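Local coordinates for putative protein (Neisseria meningitidis, PDB 2O3G) that is of unknown function but forms the transporter-associated domain of a CBS-domain membrane protein whose family may bind flavin adenine dinucleotide, at residues F65-H69 with G70-E74. Sequence-based numbering, arbitrary orientation.
Sequences FADFH and GWRFE. With EDO (1,2-ethanediol), chain C.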
loop_
_atom_site.group_PDB
_atom_site.type_symbol
_atom_site.label_atom_id
_atom_site.label_comp_id
_atom_site.label_asym_id
_atom_site.label_seq_id
_atom_site.Cartn_x
_atom_site.Cartn_y
_atom_site.Cartn_z
ATOM N N PHE A 65 0.938 7.249 5.701
ATOM C CA PHE A 65 0.653 6.961 4.299
ATOM C C PHE A 65 1.933 6.985 3.535
ATOM O O PHE A 65 2.919 7.544 3.965
ATOM C CB PHE A 65 -0.297 8.012 3.728
ATOM C CG PHE A 65 0.266 9.384 3.800
ATOM C CD1 PHE A 65 0.083 10.170 4.948
ATOM C CD2 PHE A 65 1.042 9.875 2.765
ATOM C CE1 PHE A 65 0.705 11.438 5.094
ATOM C CE2 PHE A 65 1.649 11.142 2.856
ATOM C CZ PHE A 65 1.484 11.930 4.038
ATOM N N ALA A 66 1.934 6.407 2.365
ATOM C CA ALA A 66 3.138 6.426 1.585
ATOM C C ALA A 66 2.727 6.840 0.269
ATOM O O ALA A 66 1.712 6.300 -0.230
ATOM C CB ALA A 66 3.732 5.001 1.491
ATOM N N ASP A 67 3.510 7.696 -0.361
ATOM C CA ASP A 67 3.231 8.054 -1.796
ATOM C C ASP A 67 4.071 7.254 -2.762
ATOM O O ASP A 67 5.277 7.187 -2.568
ATOM C CB ASP A 67 3.492 9.556 -2.060
ATOM C CG ASP A 67 2.506 10.499 -1.261
ATOM O OD1 ASP A 67 2.654 11.745 -1.334
ATOM O OD2 ASP A 67 1.541 10.009 -0.614
ATOM N N PHE A 68 3.460 6.722 -3.829
ATOM C CA PHE A 68 4.134 5.852 -4.732
ATOM C C PHE A 68 3.622 5.977 -6.189
ATOM O O PHE A 68 2.474 5.704 -6.440
ATOM C CB PHE A 68 3.840 4.438 -4.171
ATOM C CG PHE A 68 4.446 3.264 -4.947
ATOM C CD1 PHE A 68 5.720 2.788 -4.629
ATOM C CD2 PHE A 68 3.701 2.612 -5.913
ATOM C CE1 PHE A 68 6.322 1.676 -5.361
ATOM C CE2 PHE A 68 4.236 1.461 -6.616
ATOM C CZ PHE A 68 5.552 1.010 -6.320
ATOM N N HIS A 69 4.473 6.320 -7.153
ATOM C CA HIS A 69 4.068 6.407 -8.522
ATOM C C HIS A 69 2.721 7.050 -8.770
ATOM O O HIS A 69 1.924 6.523 -9.565
ATOM C CB HIS A 69 4.057 5.061 -9.205
ATOM C CG HIS A 69 5.409 4.611 -9.629
ATOM N ND1 HIS A 69 6.372 4.180 -8.716
ATOM C CD2 HIS A 69 5.992 4.574 -10.849
ATOM C CE1 HIS A 69 7.479 3.856 -9.353
ATOM N NE2 HIS A 69 7.268 4.066 -10.649
ATOM N N GLY A 70 2.485 8.208 -8.143
ATOM C CA GLY A 70 1.293 8.969 -8.450
ATOM C C GLY A 70 0.077 8.630 -7.589
ATOM O O GLY A 70 -0.995 9.131 -7.853
ATOM N N TRP A 71 0.233 7.739 -6.615
ATOM C CA TRP A 71 -0.841 7.383 -5.732
ATOM C C TRP A 71 -0.376 7.498 -4.280
ATOM O O TRP A 71 0.830 7.529 -4.015
ATOM C CB TRP A 71 -1.245 5.990 -5.977
ATOM C CG TRP A 71 -1.632 5.673 -7.322
ATOM C CD1 TRP A 71 -0.830 5.407 -8.325
ATOM C CD2 TRP A 71 -2.971 5.448 -7.803
ATOM N NE1 TRP A 71 -1.565 5.066 -9.473
ATOM C CE2 TRP A 71 -2.880 5.103 -9.160
ATOM C CE3 TRP A 71 -4.236 5.613 -7.240
ATOM C CZ2 TRP A 71 -3.978 4.854 -9.945
ATOM C CZ3 TRP A 71 -5.358 5.331 -8.026
ATOM C CH2 TRP A 71 -5.220 4.960 -9.366
ATOM N N ARG A 72 -1.336 7.593 -3.361
ATOM C CA ARG A 72 -1.119 7.665 -1.900
ATOM C C ARG A 72 -1.738 6.449 -1.242
ATOM O O ARG A 72 -2.799 5.954 -1.654
ATOM C CB ARG A 72 -1.833 8.860 -1.380
ATOM C CG ARG A 72 -1.686 9.053 0.054
ATOM C CD ARG A 72 -1.897 10.501 0.358
ATOM N NE ARG A 72 -0.627 11.178 0.286
ATOM C CZ ARG A 72 -0.413 12.471 0.544
ATOM N NH1 ARG A 72 -1.391 13.275 0.946
ATOM N NH2 ARG A 72 0.812 12.948 0.405
ATOM N N PHE A 73 -1.062 5.917 -0.244
ATOM C CA PHE A 73 -1.535 4.681 0.372
ATOM C C PHE A 73 -1.580 4.964 1.802
ATOM O O PHE A 73 -0.585 5.412 2.354
ATOM C CB PHE A 73 -0.550 3.610 0.096
ATOM C CG PHE A 73 -0.575 3.163 -1.330
ATOM C CD1 PHE A 73 -1.365 2.136 -1.710
ATOM C CD2 PHE A 73 0.196 3.804 -2.286
ATOM C CE1 PHE A 73 -1.343 1.699 -3.050
ATOM C CE2 PHE A 73 0.207 3.348 -3.584
ATOM C CZ PHE A 73 -0.577 2.300 -3.963
ATOM N N GLU A 74 -2.747 4.815 2.409
ATOM C CA GLU A 74 -2.877 5.312 3.785
ATOM C C GLU A 74 -3.461 4.276 4.669
ATOM O O GLU A 74 -4.455 3.636 4.330
ATOM C CB GLU A 74 -3.769 6.534 3.828
ATOM C CG GLU A 74 -3.886 7.167 5.219
ATOM C CD GLU A 74 -4.884 8.328 5.272
ATOM O OE1 GLU A 74 -5.616 8.580 4.266
ATOM O OE2 GLU A 74 -4.934 9.005 6.319
HETATM C C1 EDO C . 8.206 7.565 -6.258
HETATM O O1 EDO C . 6.800 7.358 -6.471
HETATM C C2 EDO C . 8.859 6.187 -6.374
HETATM O O2 EDO C . 9.134 5.768 -5.041
#
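Phe65 lies against Arg72 at the open end of a tight beta hairpin, in which edge strand 65-68 turns straight back into strand 71-79 of the domain's antiparallel sheet. Its CG sits between the backbone N and carbonyl carbon (chi1 60°), which brings CE2 over one guanidinium face, 3.2 Å from Arg72 NH2, the two planes 50° apart. Ala66 faces the other way, toward helix 48-56, where a methyl suits the buried backing; its O accepts Phe73 N, the return bond to Phe73 O being less certain. Asp67 returns to the Phe65 side and takes Arg72 side-on, each carboxylate oxygen using its syn lone pair: OD1 receives NH2 at 2.8 Å. This two-pronged salt bridge should steady the guanidinium against the ring. Phe68, again on the helix side, touches Leu51 and sets its CB 3.8 Å from Phe73 CE2, adding apolar surface beside the core. A type I' turn then reverses the chain: His69 takes the left-handed helical region, at some cost for a non-glycine, whereas at Gly70 any CB would jam against the preceding carbonyl O. His69 N donates to O1 of an ethanediol, probably from the crystallisation liquor, 2.6 Å away, with an N-H...O angle of 161°.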